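Local coordinates for protein acetyltransferase, GNAT family (PDB 2ATR) that is of unknown function but, as a GNAT-family member, probably transfers an acetyl group from acetyl-coenzyme A to an acceptor not yet identified, at residues Y19-W24 with I73-Y78; Q36-S41 with L56-G61; Y45-G50 with S85-E90. All blocks are in the same frame, centred on the assembly; numbering follows the deposited sequence.

Contact 1. Residues Y19-W24 with I73-Y78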
ATOM      1  N   TYR A  19      -6.174   9.583  -1.893  1.00 33.64           N
ATOM      2  CA  TYR A  19      -7.180   8.678  -2.501  1.00 34.70           C
ATOM      3  C   TYR A  19      -7.923   9.377  -3.656  1.00 36.82           C
ATOM      4  O   TYR A  19      -8.036   8.796  -4.748  1.00 36.59           O
ATOM      5  CB  TYR A  19      -8.142   8.134  -1.455  1.00 33.92           C
ATOM      6  CG  TYR A  19      -7.486   7.234  -0.441  1.00 34.95           C
ATOM      7  CD1 TYR A  19      -7.335   5.845  -0.680  1.00 32.50           C
ATOM      8  CD2 TYR A  19      -7.008   7.759   0.771  1.00 30.93           C
ATOM      9  CE1 TYR A  19      -6.713   5.004   0.280  1.00 30.42           C
ATOM     10  CE2 TYR A  19      -6.395   6.940   1.710  1.00 33.33           C
ATOM     11  CZ  TYR A  19      -6.246   5.559   1.459  1.00 32.23           C
ATOM     12  OH  TYR A  19      -5.640   4.791   2.421  1.00 31.38           O
ATOM     13  N   GLN A  20      -8.374  10.623  -3.440  1.00 37.84           N
ATOM     14  CA  GLN A  20      -8.842  11.487  -4.568  1.00 40.12           C
ATOM     15  C   GLN A  20      -7.858  11.495  -5.731  1.00 41.19           C
ATOM     16  O   GLN A  20      -8.248  11.348  -6.878  1.00 41.66           O
ATOM     17  CB  GLN A  20      -9.136  12.938  -4.109  1.00 39.63           C
ATOM     18  CG  GLN A  20     -10.441  13.046  -3.372  1.00 40.48           C
ATOM     19  CD  GLN A  20     -10.622  14.297  -2.496  1.00 43.29           C
ATOM     20  OE1 GLN A  20      -9.688  15.050  -2.205  1.00 40.36           O
ATOM     21  NE2 GLN A  20     -11.849  14.476  -2.020  1.00 43.62           N
ATOM     22  N   ALA A  21      -6.574  11.644  -5.439  1.00 43.83           N
ATOM     23  CA  ALA A  21      -5.543  11.702  -6.476  1.00 45.95           C
ATOM     24  C   ALA A  21      -5.493  10.446  -7.324  1.00 48.40           C
ATOM     25  O   ALA A  21      -4.744  10.384  -8.322  1.00 49.27           O
ATOM     26  CB  ALA A  21      -4.194  11.940  -5.839  1.00 45.82           C
ATOM     27  N   VAL A  22      -6.245   9.425  -6.915  1.00 51.87           N
ATOM     28  CA  VAL A  22      -6.267   8.180  -7.681  1.00 54.61           C
ATOM     29  C   VAL A  22      -7.605   7.566  -8.244  1.00 56.86           C
ATOM     30  O   VAL A  22      -7.524   6.461  -8.761  1.00 57.13           O
ATOM     31  CB  VAL A  22      -5.343   7.045  -7.050  1.00 54.27           C
ATOM     32  CG1 VAL A  22      -3.869   7.457  -7.018  1.00 55.05           C
ATOM     33  CG2 VAL A  22      -5.828   6.608  -5.706  1.00 52.52           C
ATOM     34  N   GLY A  23      -8.819   8.149  -8.079  1.00 59.72           N
ATOM     35  CA  GLY A  23      -9.514   8.377  -6.770  1.00 63.79           C
ATOM     36  C   GLY A  23     -10.189   7.000  -6.496  1.00 66.45           C
ATOM     37  O   GLY A  23      -9.473   6.064  -6.058  1.00 66.86           O
ATOM     38  N   TRP A  24     -11.556   6.826  -6.648  1.00 68.89           N
ATOM     39  CA  TRP A  24     -12.550   7.403  -5.687  1.00 70.88           C
ATOM     40  C   TRP A  24     -14.051   6.883  -6.001  1.00 71.55           C
ATOM     41  O   TRP A  24     -14.458   6.970  -7.197  1.00 71.93           O
ATOM     42  CB  TRP A  24     -12.603   8.964  -5.728  1.00 71.18           C
ATOM     43  CG  TRP A  24     -13.489   9.656  -4.615  1.00 74.17           C
ATOM     44  CD1 TRP A  24     -13.287  10.912  -4.113  1.00 77.17           C
ATOM     45  CD2 TRP A  24     -14.670   9.147  -3.909  1.00 77.02           C
ATOM     46  NE1 TRP A  24     -14.239  11.219  -3.157  1.00 78.06           N
ATOM     47  CE2 TRP A  24     -15.093  10.157  -3.010  1.00 78.27           C
ATOM     48  CE3 TRP A  24     -15.405   7.944  -3.951  1.00 79.09           C
ATOM     49  CZ2 TRP A  24     -16.206   9.995  -2.155  1.00 79.37           C
ATOM     50  CZ3 TRP A  24     -16.515   7.775  -3.090  1.00 79.45           C
ATOM     51  CH2 TRP A  24     -16.899   8.798  -2.210  1.00 80.59           C
ATOM     52  N   ILE A  73       0.163   4.587  -2.331  1.00 27.48           N
ATOM     53  CA  ILE A  73      -0.177   5.780  -3.116  1.00 29.55           C
ATOM     54  C   ILE A  73       0.967   6.749  -3.014  1.00 30.24           C
ATOM     55  O   ILE A  73       1.439   7.017  -1.909  1.00 30.76           O
ATOM     56  CB  ILE A  73      -1.463   6.492  -2.603  1.00 29.34           C
ATOM     57  CG1 ILE A  73      -2.663   5.560  -2.690  1.00 32.73           C
ATOM     58  CG2 ILE A  73      -1.735   7.770  -3.413  1.00 31.40           C
ATOM     59  CD1 ILE A  73      -3.873   6.053  -1.982  1.00 31.95           C
ATOM     60  N   VAL A  74       1.452   7.215  -4.162  1.00 30.55           N
ATOM     61  CA  VAL A  74       2.256   8.428  -4.237  1.00 30.91           C
ATOM     62  C   VAL A  74       1.515   9.411  -5.195  1.00 32.04           C
ATOM     63  O   VAL A  74       0.926   8.993  -6.222  1.00 30.97           O
ATOM     64  CB  VAL A  74       3.674   8.169  -4.736  1.00 30.16           C
ATOM     65  CG1 VAL A  74       4.500   9.482  -4.722  1.00 31.12           C
ATOM     66  CG2 VAL A  74       4.380   7.143  -3.875  1.00 32.95           C
ATOM     67  N   LEU A  75       1.478  10.694  -4.827  1.00 31.98           N
ATOM     68  CA  LEU A  75       0.996  11.722  -5.795  1.00 33.23           C
ATOM     69  C   LEU A  75       1.720  11.581  -7.103  1.00 33.85           C
ATOM     70  O   LEU A  75       2.974  11.529  -7.131  1.00 33.05           O
ATOM     71  CB  LEU A  75       1.153  13.153  -5.274  1.00 32.87           C
ATOM     72  CG  LEU A  75       0.296  13.496  -4.077  1.00 33.87           C
ATOM     73  CD1 LEU A  75       0.708  14.901  -3.494  1.00 33.05           C
ATOM     74  CD2 LEU A  75      -1.238  13.425  -4.413  1.00 33.83           C
ATOM     75  N   PRO A  76       0.930  11.449  -8.203  1.00 36.15           N
ATOM     76  CA  PRO A  76       1.448  11.154  -9.514  1.00 37.76           C
ATOM     77  C   PRO A  76       2.360  12.237  -9.930  1.00 39.62           C
ATOM     78  O   PRO A  76       3.059  12.079 -10.904  1.00 40.84           O
ATOM     79  CB  PRO A  76       0.185  11.111 -10.413  1.00 36.67           C
ATOM     80  CG  PRO A  76      -0.908  10.776  -9.480  1.00 38.72           C
ATOM     81  CD  PRO A  76      -0.551  11.528  -8.215  1.00 35.94           C
ATOM     82  N   SER A  77       2.388  13.333  -9.159  1.00 42.05           N
ATOM     83  CA  SER A  77       3.268  14.455  -9.482  1.00 42.20           C
ATOM     84  C   SER A  77       4.700  14.258  -8.944  1.00 43.15           C
ATOM     85  O   SER A  77       5.641  14.806  -9.528  1.00 44.12           O
ATOM     86  CB  SER A  77       2.622  15.838  -9.160  1.00 41.19           C
ATOM     87  OG  SER A  77       1.942  15.889  -7.937  1.00 38.97           O
ATOM     88  N   TYR A  78       4.846  13.475  -7.858  1.00 43.60           N
ATOM     89  CA  TYR A  78       6.134  12.997  -7.314  1.00 44.12           C
ATOM     90  C   TYR A  78       6.421  11.670  -8.032  1.00 47.49           C
ATOM     91  O   TYR A  78       5.982  11.493  -9.180  1.00 47.70           O
ATOM     92  CB  TYR A  78       6.066  12.823  -5.763  1.00 43.05           C
ATOM     93  CG  TYR A  78       5.961  14.153  -4.990  1.00 39.45           C
ATOM     94  CD1 TYR A  78       7.052  14.665  -4.294  1.00 37.49           C
ATOM     95  CD2 TYR A  78       4.773  14.905  -5.006  1.00 36.51           C
ATOM     96  CE1 TYR A  78       6.983  15.882  -3.635  1.00 37.29           C
ATOM     97  CE2 TYR A  78       4.673  16.109  -4.327  1.00 36.31           C
ATOM     98  CZ  TYR A  78       5.792  16.615  -3.657  1.00 36.72           C
ATOM     99  OH  TYR A  78       5.710  17.825  -2.989  1.00 35.00           O
TER
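Carbon-to-carbon packing carries this meeting of a helix end with a strand end, and no hydrogen bond joins the two segments. The most directional element is a CH-pi contact between Ile73 and Tyr19. Although the CB of Tyr19 points away from the strand, its ring swings back (CG anti to the carbonyl carbon, chi1 -66°) and presents a face. The extended side chain of Ile73 crosses the ring at about a right angle. Ile73 CD1 lies over that face, 3.9 Å from the centroid of the Tyr19 ring and 20° off the normal, shifted toward the CD1-CE1 side.

The purely aliphatic contacts involve the turn residues Ala21 and Val22, which meet Leu75, Pro76 and the strand residue Ile73. Ala21 CB meets Leu75 CD2 at 3.6 Å, with the Pro76 ring alongside, and Val22 CG1 comes within 4.2 Å of Ile73 CG2. Ala21 and Val22 belong to a type I turn from Gln20 to Gly23. Leu75 and Pro76 open another from Leu75 to Tyr78, closed by Tyr78 N donating to Leu75 O at 2.8 Å.

The Tyr19 hydroxyl is hydrogen-bonded outside the pair, to Asp71. Helix 12-20 is thus laid against strands 52-61 and 66-74, with Tyr19 also touching Leu34 and Leu38 of helix 33-38. Val74, facing away, packs on Ile83 of helix 83-92 across the sheet.

Contact 2. Residues Q36-S41 with L56-G61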
ATOM      1  N   GLN A  36     -13.481   3.869   8.441  1.00 40.31           N
ATOM      2  CA  GLN A  36     -13.429   2.712   9.307  1.00 40.64           C
ATOM      3  C   GLN A  36     -12.163   1.870   9.100  1.00 39.15           C
ATOM      4  O   GLN A  36     -11.548   1.461  10.071  1.00 38.74           O
ATOM      5  CB  GLN A  36     -14.705   1.860   9.146  1.00 41.90           C
ATOM      6  CG  GLN A  36     -16.018   2.577   9.524  1.00 44.86           C
ATOM      7  CD  GLN A  36     -16.051   2.954  10.990  1.00 50.42           C
ATOM      8  OE1 GLN A  36     -15.811   4.104  11.347  1.00 54.31           O
ATOM      9  NE2 GLN A  36     -16.342   1.982  11.856  1.00 53.15           N
ATOM     10  N   ALA A  37     -11.773   1.625   7.838  1.00 37.61           N
ATOM     11  CA  ALA A  37     -10.566   0.817   7.530  1.00 37.29           C
ATOM     12  C   ALA A  37      -9.288   1.332   8.213  1.00 36.95           C
ATOM     13  O   ALA A  37      -8.505   0.545   8.757  1.00 35.67           O
ATOM     14  CB  ALA A  37     -10.341   0.718   6.026  1.00 36.67           C
ATOM     15  N   LEU A  38      -9.080   2.653   8.142  1.00 35.99           N
ATOM     16  CA  LEU A  38      -7.903   3.319   8.673  1.00 36.47           C
ATOM     17  C   LEU A  38      -7.635   3.003  10.143  1.00 36.54           C
ATOM     18  O   LEU A  38      -6.486   3.050  10.580  1.00 37.09           O
ATOM     19  CB  LEU A  38      -7.985   4.841   8.442  1.00 36.57           C
ATOM     20  CG  LEU A  38      -7.894   5.332   7.005  1.00 35.84           C
ATOM     21  CD1 LEU A  38      -8.279   6.827   6.918  1.00 40.52           C
ATOM     22  CD2 LEU A  38      -6.476   5.122   6.468  1.00 36.58           C
ATOM     23  N   SER A  39      -8.678   2.665  10.895  1.00 36.78           N
ATOM     24  CA  SER A  39      -8.536   2.290  12.309  1.00 38.29           C
ATOM     25  C   SER A  39      -8.214   0.827  12.512  1.00 37.18           C
ATOM     26  O   SER A  39      -7.887   0.431  13.628  1.00 37.61           O
ATOM     27  CB  SER A  39      -9.854   2.539  13.075  1.00 39.19           C
ATOM     28  OG  SER A  39      -9.972   3.914  13.370  1.00 44.81           O
ATOM     29  N   HIS A  40      -8.345   0.021  11.460  1.00 34.95           N
ATOM     30  CA  HIS A  40      -8.291  -1.453  11.606  1.00 34.12           C
ATOM     31  C   HIS A  40      -7.185  -2.069  10.741  1.00 33.60           C
ATOM     32  O   HIS A  40      -7.292  -3.213  10.269  1.00 33.20           O
ATOM     33  CB  HIS A  40      -9.658  -2.066  11.281  1.00 33.68           C
ATOM     34  CG  HIS A  40     -10.761  -1.571  12.166  1.00 37.44           C
ATOM     35  ND1 HIS A  40     -10.928  -2.008  13.464  1.00 41.58           N
ATOM     36  CD2 HIS A  40     -11.716  -0.632  11.961  1.00 40.44           C
ATOM     37  CE1 HIS A  40     -11.961  -1.392  14.006  1.00 42.41           C
ATOM     38  NE2 HIS A  40     -12.453  -0.544  13.117  1.00 40.67           N
ATOM     39  N   SER A  41      -6.148  -1.282  10.509  1.00 31.14           N
ATOM     40  CA  SER A  41      -5.043  -1.695   9.686  1.00 31.79           C
ATOM     41  C   SER A  41      -3.923  -2.115  10.618  1.00 31.69           C
ATOM     42  O   SER A  41      -3.966  -1.814  11.798  1.00 31.39           O
ATOM     43  CB  SER A  41      -4.580  -0.545   8.800  1.00 29.71           C
ATOM     44  OG  SER A  41      -5.682  -0.097   8.017  1.00 30.67           O
ATOM     45  N   LEU A  56       1.281   7.412   0.828  1.00 27.31           N
ATOM     46  CA  LEU A  56       0.775   6.598   1.914  1.00 27.38           C
ATOM     47  C   LEU A  56       1.006   5.105   1.571  1.00 26.20           C
ATOM     48  O   LEU A  56       0.959   4.724   0.404  1.00 24.49           O
ATOM     49  CB  LEU A  56      -0.730   6.896   2.167  1.00 27.29           C
ATOM     50  CG  LEU A  56      -1.607   6.029   3.087  1.00 30.79           C
ATOM     51  CD1 LEU A  56      -2.784   6.839   3.683  1.00 27.09           C
ATOM     52  CD2 LEU A  56      -2.130   4.768   2.302  1.00 27.19           C
ATOM     53  N   ILE A  57       1.291   4.305   2.581  1.00 25.37           N
ATOM     54  CA  ILE A  57       1.205   2.816   2.454  1.00 25.79           C
ATOM     55  C   ILE A  57       0.358   2.336   3.608  1.00 26.36           C
ATOM     56  O   ILE A  57       0.432   2.894   4.700  1.00 26.00           O
ATOM     57  CB  ILE A  57       2.578   2.081   2.343  1.00 26.32           C
ATOM     58  CG1 ILE A  57       2.400   0.524   2.071  1.00 21.75           C
ATOM     59  CG2 ILE A  57       3.417   2.343   3.625  1.00 23.00           C
ATOM     60  CD1 ILE A  57       3.768  -0.166   1.686  1.00 23.59           C
ATOM     61  N   ARG A  58      -0.509   1.359   3.349  1.00 25.58           N
ATOM     62  CA  ARG A  58      -1.373   0.805   4.352  1.00 25.89           C
ATOM     63  C   ARG A  58      -1.392  -0.732   4.214  1.00 26.63           C
ATOM     64  O   ARG A  58      -1.736  -1.313   3.164  1.00 26.26           O
ATOM     65  CB  ARG A  58      -2.799   1.353   4.206  1.00 26.19           C
ATOM     66  CG  ARG A  58      -3.736   0.979   5.283  1.00 28.72           C
ATOM     67  CD  ARG A  58      -5.008   1.826   5.237  1.00 24.73           C
ATOM     68  NE  ARG A  58      -5.953   1.421   4.185  1.00 23.68           N
ATOM     69  CZ  ARG A  58      -6.841   0.435   4.264  1.00 24.56           C
ATOM     70  NH1 ARG A  58      -6.888  -0.416   5.301  1.00 22.41           N
ATOM     71  NH2 ARG A  58      -7.674   0.255   3.259  1.00 25.81           N
ATOM     72  N   LEU A  59      -0.996  -1.388   5.290  1.00 27.13           N
ATOM     73  CA  LEU A  59      -0.974  -2.861   5.327  1.00 26.52           C
ATOM     74  C   LEU A  59      -2.091  -3.365   6.181  1.00 24.94           C
ATOM     75  O   LEU A  59      -2.439  -2.731   7.165  1.00 26.69           O
ATOM     76  CB  LEU A  59       0.351  -3.351   5.896  1.00 25.67           C
ATOM     77  CG  LEU A  59       1.688  -2.885   5.339  1.00 27.06           C
ATOM     78  CD1 LEU A  59       2.761  -3.695   6.028  1.00 27.70           C
ATOM     79  CD2 LEU A  59       1.775  -3.052   3.864  1.00 24.86           C
ATOM     80  N   VAL A  60      -2.640  -4.528   5.812  1.00 25.89           N
ATOM     81  CA  VAL A  60      -3.755  -5.181   6.497  1.00 23.37           C
ATOM     82  C   VAL A  60      -3.493  -6.692   6.630  1.00 24.95           C
ATOM     83  O   VAL A  60      -2.595  -7.232   5.965  1.00 24.24           O
ATOM     84  CB  VAL A  60      -5.132  -4.978   5.762  1.00 24.09           C
ATOM     85  CG1 VAL A  60      -5.493  -3.458   5.693  1.00 23.03           C
ATOM     86  CG2 VAL A  60      -5.138  -5.639   4.385  1.00 21.56           C
ATOM     87  N   GLY A  61      -4.292  -7.363   7.455  1.00 24.90           N
ATOM     88  CA  GLY A  61      -4.119  -8.819   7.633  1.00 26.28           C
ATOM     89  C   GLY A  61      -3.963  -9.135   9.091  1.00 26.79           C
ATOM     90  O   GLY A  61      -4.237  -8.292   9.950  1.00 27.39           O
TER
HETATM   91  O   HOH W   1      -5.632  -5.321   9.283  1.00 23.89           O
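The dense part of this contact surrounds the guanidinium of Arg58, a buried arginine that leaves strand 52-61 toward the end of helix 33-38 and the loop after it. Its chain runs extended from the backbone and bends at chi3 (77°), bringing NH1 to Ser41. Arg58 NH1 donates to Ser41 OG over 3.0 Å with an N-H...O angle of 155°, and the hydroxyl lies in the guanidinium plane. Ala37 CB sits over one face of the same group, 3.7 Å from Arg58 NH1. Leu38 crosses the aliphatic part at about a right angle, its CD2 3.8 Å from Arg58 CD.

Ser41 OG works as a relay: it accepts from the arginine and donates to Ala37 O at 3.0 Å, approaching from above the carbonyl plane, 45° out of it. Ala37 O also takes His40 N at 2.8 Å, so two donors grip it and fix the chain as it leaves the helix. In the GNAT fold this helix and helix 12-20 share one face of the central sheet, and Arg58 packs against both, touching Tyr19 of the latter. Its NE forms a salt bridge with Asp71 on the adjacent strand 66-74, which probably stabilises the buried positive charge.

Toward Gly61 the packing thins. Ser41 CB still rests 3.5 Å from Leu59 O, but farther along the strand a water takes over as the intermediary. This water donates to His40 O and accepts from Gly61 N at 3.1 Å, linking the two backbones.

Contact 3. Residues Y45-G50 with S85-E90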
ATOM      1  N   TYR A  45       2.270   4.097   7.012  1.00 27.80           N
ATOM      2  CA  TYR A  45       3.330   5.091   6.887  1.00 27.86           C
ATOM      3  C   TYR A  45       2.919   6.186   5.903  1.00 28.63           C
ATOM      4  O   TYR A  45       2.263   5.904   4.915  1.00 24.52           O
ATOM      5  CB  TYR A  45       4.641   4.436   6.428  1.00 28.33           C
ATOM      6  CG  TYR A  45       5.339   3.592   7.481  1.00 30.01           C
ATOM      7  CD1 TYR A  45       6.514   4.015   8.067  1.00 30.98           C
ATOM      8  CD2 TYR A  45       4.820   2.379   7.880  1.00 26.56           C
ATOM      9  CE1 TYR A  45       7.134   3.268   9.013  1.00 32.11           C
ATOM     10  CE2 TYR A  45       5.431   1.626   8.822  1.00 27.73           C
ATOM     11  CZ  TYR A  45       6.592   2.069   9.393  1.00 33.08           C
ATOM     12  OH  TYR A  45       7.213   1.304  10.335  1.00 34.76           O
ATOM     13  N   LEU A  46       3.312   7.426   6.182  1.00 26.21           N
ATOM     14  CA  LEU A  46       3.123   8.520   5.221  1.00 27.75           C
ATOM     15  C   LEU A  46       4.452   8.980   4.671  1.00 27.76           C
ATOM     16  O   LEU A  46       5.480   8.862   5.361  1.00 29.82           O
ATOM     17  CB  LEU A  46       2.411   9.719   5.850  1.00 26.42           C
ATOM     18  CG  LEU A  46       1.082   9.381   6.498  1.00 28.64           C
ATOM     19  CD1 LEU A  46       0.497  10.665   7.077  1.00 31.64           C
ATOM     20  CD2 LEU A  46       0.131   8.749   5.436  1.00 27.14           C
ATOM     21  N   ALA A  47       4.427   9.467   3.427  1.00 26.31           N
ATOM     22  CA  ALA A  47       5.533  10.164   2.814  1.00 26.94           C
ATOM     23  C   ALA A  47       5.222  11.660   2.894  1.00 28.22           C
ATOM     24  O   ALA A  47       4.092  12.079   2.554  1.00 26.34           O
ATOM     25  CB  ALA A  47       5.680   9.749   1.366  1.00 27.50           C
ATOM     26  N   LEU A  48       6.199  12.429   3.402  1.00 28.58           N
ATOM     27  CA  LEU A  48       6.037  13.876   3.662  1.00 29.46           C
ATOM     28  C   LEU A  48       7.107  14.669   2.963  1.00 29.85           C
ATOM     29  O   LEU A  48       8.293  14.340   3.029  1.00 30.38           O
ATOM     30  CB  LEU A  48       6.115  14.192   5.165  1.00 29.89           C
ATOM     31  CG  LEU A  48       4.707  14.142   5.766  1.00 33.84           C
ATOM     32  CD1 LEU A  48       4.384  12.813   6.406  1.00 36.05           C
ATOM     33  CD2 LEU A  48       4.557  15.266   6.760  1.00 39.02           C
ATOM     34  N   ASP A  49       6.684  15.746   2.331  1.00 30.56           N
ATOM     35  CA  ASP A  49       7.583  16.683   1.700  1.00 32.18           C
ATOM     36  C   ASP A  49       7.413  17.921   2.585  1.00 33.08           C
ATOM     37  O   ASP A  49       6.429  18.691   2.411  1.00 31.19           O
ATOM     38  CB  ASP A  49       7.086  16.981   0.266  1.00 33.40           C
ATOM     39  CG  ASP A  49       7.942  18.049  -0.437  1.00 35.68           C
ATOM     40  OD1 ASP A  49       8.986  18.444   0.133  1.00 35.13           O
ATOM     41  OD2 ASP A  49       7.595  18.451  -1.564  1.00 38.33           O
ATOM     42  N   GLY A  50       8.309  18.081   3.573  1.00 34.11           N
ATOM     43  CA  GLY A  50       8.089  19.069   4.629  1.00 35.12           C
ATOM     44  C   GLY A  50       6.828  18.722   5.365  1.00 35.19           C
ATOM     45  O   GLY A  50       6.688  17.615   5.866  1.00 37.20           O
ATOM     46  N   SER A  85       9.315   2.930  -2.986  1.00 30.90           N
ATOM     47  CA  SER A  85      10.300   1.986  -2.386  1.00 31.61           C
ATOM     48  C   SER A  85      10.504   2.169  -0.910  1.00 30.83           C
ATOM     49  O   SER A  85      10.559   1.207  -0.142  1.00 29.49           O
ATOM     50  CB  SER A  85      11.697   2.151  -2.969  1.00 31.66           C
ATOM     51  OG  SER A  85      11.754   1.638  -4.259  1.00 40.15           O
ATOM     52  N   SER A  86      10.711   3.430  -0.541  1.00 30.48           N
ATOM     53  CA  SER A  86      10.869   3.822   0.827  1.00 31.17           C
ATOM     54  C   SER A  86       9.693   3.396   1.652  1.00 29.60           C
ATOM     55  O   SER A  86       9.889   2.802   2.692  1.00 29.53           O
ATOM     56  CB  SER A  86      11.058   5.355   0.896  1.00 31.04           C
ATOM     57  OG  SER A  86      12.214   5.671   0.157  1.00 39.16           O
ATOM     58  N   LEU A  87       8.478   3.712   1.181  1.00 27.91           N
ATOM     59  CA  LEU A  87       7.226   3.338   1.880  1.00 27.32           C
ATOM     60  C   LEU A  87       7.135   1.787   2.121  1.00 26.89           C
ATOM     61  O   LEU A  87       6.887   1.325   3.244  1.00 25.95           O
ATOM     62  CB  LEU A  87       6.019   3.836   1.099  1.00 26.86           C
ATOM     63  CG  LEU A  87       5.731   5.363   1.189  1.00 26.06           C
ATOM     64  CD1 LEU A  87       4.576   5.692   0.207  1.00 23.33           C
ATOM     65  CD2 LEU A  87       5.348   5.738   2.625  1.00 21.40           C
HETATM   66  N   MSE A  88       7.403   1.051   1.054  1.00 26.52           N
HETATM   67  CA  MSE A  88       7.435  -0.417   1.044  1.00 28.01           C
HETATM   68  C   MSE A  88       8.488  -0.976   2.030  1.00 28.89           C
HETATM   69  O   MSE A  88       8.201  -1.844   2.861  1.00 29.52           O
HETATM   70  CB  MSE A  88       7.673  -0.904  -0.415  1.00 26.30           C
HETATM   71  CG  MSE A  88       6.383  -0.882  -1.332  1.00 28.16           C
HETATM   72 SE   MSE A  88       5.132  -2.169  -0.987  1.00 24.72          SE
HETATM   73  CE  MSE A  88       6.031  -3.579  -1.720  1.00 29.89           C
ATOM     74  N   LYS A  89       9.710  -0.470   1.947  1.00 30.65           N
ATOM     75  CA  LYS A  89      10.800  -0.965   2.827  1.00 31.98           C
ATOM     76  C   LYS A  89      10.550  -0.698   4.297  1.00 31.96           C
ATOM     77  O   LYS A  89      10.713  -1.622   5.117  1.00 32.47           O
ATOM     78  CB  LYS A  89      12.176  -0.467   2.354  1.00 33.31           C
ATOM     79  CG  LYS A  89      12.570  -1.016   0.973  1.00 35.78           C
ATOM     80  CD  LYS A  89      13.840  -0.317   0.403  1.00 41.08           C
ATOM     81  CE  LYS A  89      14.148  -0.761  -0.993  1.00 45.06           C
ATOM     82  NZ  LYS A  89      14.168  -2.266  -1.153  1.00 49.13           N
ATOM     83  N   GLU A  90      10.071   0.498   4.646  1.00 31.28           N
ATOM     84  CA  GLU A  90       9.692   0.770   6.064  1.00 32.43           C
ATOM     85  C   GLU A  90       8.491  -0.009   6.595  1.00 31.48           C
ATOM     86  O   GLU A  90       8.536  -0.542   7.725  1.00 29.73           O
ATOM     87  CB  GLU A  90       9.461   2.250   6.350  1.00 32.55           C
ATOM     88  CG  GLU A  90      10.677   3.146   6.059  1.00 40.53           C
ATOM     89  CD  GLU A  90      11.927   2.737   6.855  1.00 46.31           C
ATOM     90  OE1 GLU A  90      11.791   2.339   8.034  1.00 46.55           O
ATOM     91  OE2 GLU A  90      13.047   2.797   6.286  1.00 49.81           O
TER
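Strand 45-49 and helix 85-90 run roughly antiparallel, their axes at 149° and 8.9 Å apart at closest, with Tyr45 and Leu87 the nearest pair of CA atoms. Leu87 meets the strand through one methyl, CD2. CG is anti to the carbonyl carbon and CD1 continues the chain (chi2 174°), so the other branch, CD2, faces the strand. Leu87 CD2 packs against the peptide backbone between Tyr45 and Ala47, 3.8 Å from Tyr45 O and 3.9 Å from Ala47 N. Slightly farther off, Tyr45 CB at 4.1 Å and Ala47 CB at 4.2 Å flank the same Leu87 CD2.

About one turn later, Glu90 meets the Tyr45 ring through its aliphatic root. Glu90 CB lies over one face, 4.1 Å from the centroid of the Tyr45 ring and 29° off the normal, a CH-pi contact near the CD1-CE1 side. The chain then bends at chi2, leaving the carboxylate turned obliquely to the ring. Tyr45 OH is hydrogen-bonded to Asn94, beyond the helix, which helps to fix the ring's place.

The Q/R-X-X-G-X-G/A signature, which in GNAT enzymes binds the acetyl-CoA pyrophosphate and probably does so here, runs into the start of helix 83-92. This helix spreads over the sheet: Glu90 reaches Ile4 of strand 2-7, selenomethionine Met88 packs on Ile57 of strand 52-61, and Leu87 on Leu72 of strand 66-74.

Overall arrangement
The three contacts clothe both faces of one GNAT sheet. Contacts 1 and 2 bring helices 12-20 and 33-38 to one face, while contact 3 seats helix 83-92 on the other. Contact 3 is the most buried and almost wholly apolar; contact 1 is also apolar but is a surface contact, largely between turns; contact 2, partly buried, adds a hydrogen bond from a buried arginine to apolar packing. Asp71 OD2 is a partner shared by contacts 1 and 2. Neighbouring strands couple the contacts further: Leu56 N lies 2.8 Å from Ile73 O, and Ile57 N 3.0 Å from Tyr45 O. At the sheet end, Tyr78 OH is probably hydrogen-bonded to Asp49, joining contacts 1 and 3.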